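Local coordinates for protein beta-glucosidase (Saccharopolyspora erythraea D, PDB 5M6G) that probably hydrolyses terminal, non-reducing beta-D-glucosyl residues, releasing beta-D-glucose, as a two-domain member of glycoside hydrolase family 3, at residues 187-195 against 503-514. Numbering follows the deposited sequence.
Sequences DDRWGRTYE and YAEFEGDRPGGL. With MG (magnesium ion), chain C; SOR (sorbitol), chain L.
With CG of both Tyr-194 and Tyr-503 between the backbone N and the carbonyl carbon (chi1 71° and 53°), the two side chains run past one another in opposite directions. The edge of the Tyr-194 ring is turned toward the face of Tyr-503 in an offset edge-to-face pair, centroids 5.5 Å apart and planes at 69°, and Tyr-194 OH donates to Tyr-503 O at 2.7 Å, in the carbonyl plane. Tyr-503 OH is bound by Glu-500. Beside them, Arg-192 bends at chi3 and lies alongside Glu-505, guanidinium and carboxylate stacked nearly parallel. Glu-505 CG sits over the guanidinium face; the long Arg-192 NH1–Glu-505 OE1 salt bridge is one of charge only, since OE1 lies well out of the guanidinium plane. Arg-192 NE and NH2 grip Glu-195 OE2, and Arg-192 NH2 also donates to sorbitol O1 at 2.8 Å; Glu-505 OE2 accepts a hydrogen bond from Trp-452 NE1 and a weak one from sorbitol O5. Asp-509 divides its carboxylate: OD1 accepts Gly-191 N at 2.8 Å, while OD2 binds magnesium at 2.1 Å together with Asp-243. The backbones close in at two glycines, Gly-191 CA making a CA-H...O contact with Glu-505 O at 3.4 Å and lying 3.7 Å from Gly-508 CA, and Arg-510 N donates to Arg-189 O at 2.9 Å. One loop from the TIM-barrel-clan N-terminal domain thus packs against one from the C-terminal domain, bringing Arg-192 and Glu-505 together in a sorbitol pocket, consistent with the interdomain active site of family 3 beta-glucosidases.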
loop_
_atom_site.group_PDB
_atom_site.type_symbol
_atom_site.label_atom_id
_atom_site.label_comp_id
_atom_site.label_asym_id
_atom_site.label_seq_id
_atom_site.Cartn_x
_atom_site.Cartn_y
_atom_site.Cartn_z
ATOM N N ASP A 187 11.962 6.887 9.667
ATOM C CA ASP A 187 12.262 6.222 10.936
ATOM C C ASP A 187 11.798 4.769 10.872
ATOM O O ASP A 187 10.595 4.486 10.928
ATOM C CB ASP A 187 11.609 6.956 12.110
ATOM C CG ASP A 187 12.184 6.535 13.451
ATOM O OD1 ASP A 187 12.272 5.317 13.705
ATOM O OD2 ASP A 187 12.554 7.427 14.252
ATOM N N ASP A 188 12.759 3.845 10.811
ATOM C CA ASP A 188 12.449 2.439 10.568
ATOM C C ASP A 188 11.576 1.820 11.654
ATOM O O ASP A 188 11.025 0.742 11.443
ATOM C CB ASP A 188 13.751 1.639 10.429
ATOM C CG ASP A 188 14.470 1.925 9.130
ATOM O OD1 ASP A 188 13.874 2.591 8.253
ATOM O OD2 ASP A 188 15.623 1.466 8.983
ATOM N N ARG A 189 11.447 2.463 12.814
ATOM C CA ARG A 189 10.552 1.941 13.838
ATOM C C ARG A 189 9.096 1.949 13.395
ATOM O O ARG A 189 8.274 1.244 13.992
ATOM C CB ARG A 189 10.710 2.763 15.116
ATOM C CG ARG A 189 12.010 2.462 15.832
ATOM C CD ARG A 189 12.217 3.390 16.996
ATOM N NE ARG A 189 12.648 4.705 16.546
ATOM C CZ ARG A 189 13.119 5.653 17.355
ATOM N NH1 ARG A 189 13.220 5.425 18.658
ATOM N NH2 ARG A 189 13.478 6.832 16.862
ATOM N N TRP A 190 8.767 2.745 12.378
ATOM C CA TRP A 190 7.395 2.888 11.904
ATOM C C TRP A 190 6.856 1.577 11.345
ATOM O O TRP A 190 7.509 0.916 10.537
ATOM C CB TRP A 190 7.348 3.963 10.826
ATOM C CG TRP A 190 5.972 4.410 10.443
ATOM C CD1 TRP A 190 4.853 4.433 11.237
ATOM C CD2 TRP A 190 5.574 4.944 9.173
ATOM N NE1 TRP A 190 3.786 4.947 10.534
ATOM C CE2 TRP A 190 4.200 5.272 9.268
ATOM C CE3 TRP A 190 6.246 5.182 7.965
ATOM C CZ2 TRP A 190 3.485 5.818 8.198
ATOM C CZ3 TRP A 190 5.524 5.724 6.896
ATOM C CH2 TRP A 190 4.162 6.039 7.026
ATOM N N GLY A 191 5.641 1.222 11.758
ATOM C CA GLY A 191 5.001 0.022 11.260
ATOM C C GLY A 191 4.609 0.066 9.796
ATOM O O GLY A 191 4.188 -0.964 9.260
ATOM N N ARG A 192 4.722 1.220 9.137
ATOM C CA ARG A 192 4.413 1.316 7.717
ATOM C C ARG A 192 5.653 1.590 6.872
ATOM O O ARG A 192 5.533 1.982 5.705
ATOM C CB ARG A 192 3.345 2.389 7.475
ATOM C CG ARG A 192 2.232 2.353 8.502
ATOM C CD ARG A 192 1.015 3.157 8.042
ATOM N NE ARG A 192 0.289 2.491 6.967
ATOM C CZ ARG A 192 -0.952 2.814 6.599
ATOM N NH1 ARG A 192 -1.591 3.797 7.228
ATOM N NH2 ARG A 192 -1.556 2.158 5.611
ATOM N N THR A 193 6.847 1.389 7.441
ATOM C CA THR A 193 8.067 1.572 6.666
ATOM C C THR A 193 8.024 0.769 5.369
ATOM O O THR A 193 8.506 1.230 4.328
ATOM C CB THR A 193 9.283 1.175 7.511
ATOM O OG1 THR A 193 9.385 2.059 8.635
ATOM C CG2 THR A 193 10.574 1.248 6.690
ATOM N N TYR A 194 7.432 -0.429 5.402
ATOM C CA TYR A 194 7.420 -1.259 4.200
ATOM C C TYR A 194 6.472 -0.727 3.142
ATOM O O TYR A 194 6.587 -1.112 1.974
ATOM C CB TYR A 194 7.054 -2.709 4.531
ATOM C CG TYR A 194 5.612 -2.990 4.944
ATOM C CD1 TYR A 194 4.592 -3.154 3.995
ATOM C CD2 TYR A 194 5.284 -3.150 6.276
ATOM C CE1 TYR A 194 3.285 -3.444 4.389
ATOM C CE2 TYR A 194 3.993 -3.431 6.674
ATOM C CZ TYR A 194 3.000 -3.582 5.729
ATOM O OH TYR A 194 1.726 -3.874 6.152
ATOM N N GLU A 195 5.531 0.136 3.519
ATOM C CA GLU A 195 4.664 0.741 2.520
ATOM C C GLU A 195 5.314 1.926 1.826
ATOM O O GLU A 195 4.702 2.518 0.935
ATOM C CB GLU A 195 3.350 1.167 3.173
ATOM C CG GLU A 195 2.665 0.011 3.879
ATOM C CD GLU A 195 1.216 0.305 4.180
ATOM O OE1 GLU A 195 0.453 0.546 3.221
ATOM O OE2 GLU A 195 0.848 0.288 5.373
ATOM N N TYR A 503 2.464 -7.520 9.701
ATOM C CA TYR A 503 1.856 -6.469 10.509
ATOM C C TYR A 503 1.411 -5.341 9.584
ATOM O O TYR A 503 1.812 -5.273 8.421
ATOM C CB TYR A 503 2.834 -5.934 11.560
ATOM C CG TYR A 503 4.148 -5.510 10.945
ATOM C CD1 TYR A 503 4.293 -4.255 10.359
ATOM C CD2 TYR A 503 5.237 -6.379 10.926
ATOM C CE1 TYR A 503 5.489 -3.868 9.779
ATOM C CE2 TYR A 503 6.437 -6.005 10.351
ATOM C CZ TYR A 503 6.556 -4.744 9.778
ATOM O OH TYR A 503 7.739 -4.372 9.192
ATOM N N ALA A 504 0.610 -4.427 10.131
ATOM C CA ALA A 504 0.224 -3.228 9.399
ATOM C C ALA A 504 -0.037 -2.098 10.381
ATOM O O ALA A 504 -0.540 -2.324 11.483
ATOM C CB ALA A 504 -1.029 -3.448 8.531
ATOM N N GLU A 505 0.293 -0.884 9.954
ATOM C CA GLU A 505 0.020 0.379 10.679
ATOM C C GLU A 505 0.640 0.283 12.077
ATOM O O GLU A 505 1.740 -0.275 12.228
ATOM C CB GLU A 505 -1.473 0.684 10.666
ATOM C CG GLU A 505 -2.117 0.583 9.288
ATOM C CD GLU A 505 -3.558 1.087 9.276
ATOM O OE1 GLU A 505 -3.855 2.072 9.982
ATOM O OE2 GLU A 505 -4.389 0.491 8.558
ATOM N N PHE A 506 -0.049 0.796 13.102
ATOM C CA PHE A 506 0.546 0.965 14.425
ATOM C C PHE A 506 0.937 -0.364 15.060
ATOM O O PHE A 506 1.838 -0.396 15.908
ATOM C CB PHE A 506 -0.428 1.731 15.332
ATOM C CG PHE A 506 -1.814 1.143 15.362
ATOM C CD1 PHE A 506 -2.757 1.517 14.422
ATOM C CD2 PHE A 506 -2.160 0.208 16.326
ATOM C CE1 PHE A 506 -4.033 0.969 14.438
ATOM C CE2 PHE A 506 -3.431 -0.343 16.357
ATOM C CZ PHE A 506 -4.368 0.035 15.412
ATOM N N GLU A 507 0.282 -1.468 14.679
ATOM C CA GLU A 507 0.673 -2.764 15.231
ATOM C C GLU A 507 2.111 -3.127 14.879
ATOM O O GLU A 507 2.710 -3.978 15.545
ATOM C CB GLU A 507 -0.274 -3.872 14.746
ATOM C CG GLU A 507 -1.714 -3.665 15.154
ATOM C CD GLU A 507 -1.970 -4.018 16.605
ATOM O OE1 GLU A 507 -0.998 -4.291 17.343
ATOM O OE2 GLU A 507 -3.150 -4.021 17.017
ATOM N N GLY A 508 2.684 -2.493 13.865
ATOM C CA GLY A 508 4.049 -2.750 13.478
ATOM C C GLY A 508 5.077 -1.775 13.997
ATOM O O GLY A 508 6.255 -1.907 13.655
ATOM N N ASP A 509 4.678 -0.785 14.791
ATOM C CA ASP A 509 5.671 0.086 15.411
ATOM C C ASP A 509 6.567 -0.732 16.335
ATOM O O ASP A 509 6.104 -1.625 17.052
ATOM C CB ASP A 509 4.997 1.215 16.200
ATOM C CG ASP A 509 4.262 2.200 15.311
ATOM O OD1 ASP A 509 4.408 2.133 14.069
ATOM O OD2 ASP A 509 3.556 3.068 15.867
ATOM N N ARG A 510 7.860 -0.432 16.315
ATOM C CA ARG A 510 8.846 -1.176 17.099
ATOM C C ARG A 510 9.714 -0.214 17.902
ATOM O O ARG A 510 10.917 -0.081 17.650
ATOM C CB ARG A 510 9.706 -2.052 16.189
ATOM C CG ARG A 510 8.949 -3.174 15.515
ATOM C CD ARG A 510 8.440 -4.202 16.523
ATOM N NE ARG A 510 7.707 -5.275 15.850
ATOM C CZ ARG A 510 6.383 -5.318 15.709
ATOM N NH1 ARG A 510 5.617 -4.340 16.203
ATOM N NH2 ARG A 510 5.821 -6.341 15.070
ATOM N N PRO A 511 9.144 0.454 18.906
ATOM C CA PRO A 511 9.986 1.297 19.765
ATOM C C PRO A 511 10.975 0.493 20.586
ATOM O O PRO A 511 11.975 1.056 21.051
ATOM C CB PRO A 511 8.973 2.025 20.655
ATOM C CG PRO A 511 7.774 1.130 20.682
ATOM C CD PRO A 511 7.732 0.437 19.345
ATOM N N GLY A 512 10.746 -0.815 20.749
ATOM C CA GLY A 512 11.569 -1.607 21.645
ATOM C C GLY A 512 12.835 -2.168 21.034
ATOM O O GLY A 512 13.710 -2.620 21.776
ATOM N N GLY A 513 12.954 -2.173 19.720
ATOM C CA GLY A 513 14.120 -2.766 19.085
ATOM C C GLY A 513 13.763 -3.411 17.762
ATOM O O GLY A 513 12.604 -3.701 17.463
ATOM N N LEU A 514 14.801 -3.655 16.949
ATOM C CA LEU A 514 14.641 -4.304 15.652
ATOM C C LEU A 514 15.622 -5.454 15.446
ATOM O O LEU A 514 15.873 -5.843 14.302
ATOM C CB LEU A 514 14.779 -3.292 14.511
ATOM C CG LEU A 514 13.531 -2.431 14.269
ATOM C CD1 LEU A 514 13.823 -1.257 13.344
ATOM C CD2 LEU A 514 12.396 -3.274 13.705
HETATM MG MG MG C . 2.820 3.494 17.813
HETATM C C1 SOR L . -4.644 3.750 4.864
HETATM C C2 SOR L . -5.707 2.754 4.435
HETATM C C3 SOR L . -6.722 2.599 5.563
HETATM C C4 SOR L . -7.600 1.370 5.347
HETATM C C5 SOR L . -8.222 0.843 6.644
HETATM C C6 SOR L . -8.764 -0.558 6.376
HETATM O O1 SOR L . -3.450 3.539 4.150
HETATM O O2 SOR L . -6.348 3.216 3.259
HETATM O O3 SOR L . -7.520 3.753 5.601
HETATM O O4 SOR L . -8.624 1.672 4.420
HETATM O O5 SOR L . -7.285 0.815 7.713
HETATM O O6 SOR L . -8.982 -1.245 7.590
HETATM O O HOH W 1 12.642 3.563 20.395
HETATM O O HOH W 2 7.684 -1.539 8.601
HETATM O O HOH W 3 1.698 -0.993 7.637
HETATM O O HOH W 4 -4.267 4.388 7.779
HETATM O O HOH W 5 2.093 1.588 17.895
HETATM O O HOH W 6 1.120 4.229 16.846
HETATM O O HOH W 7 4.405 2.837 18.996
HETATM O O HOH W 8 1.803 3.682 19.675
#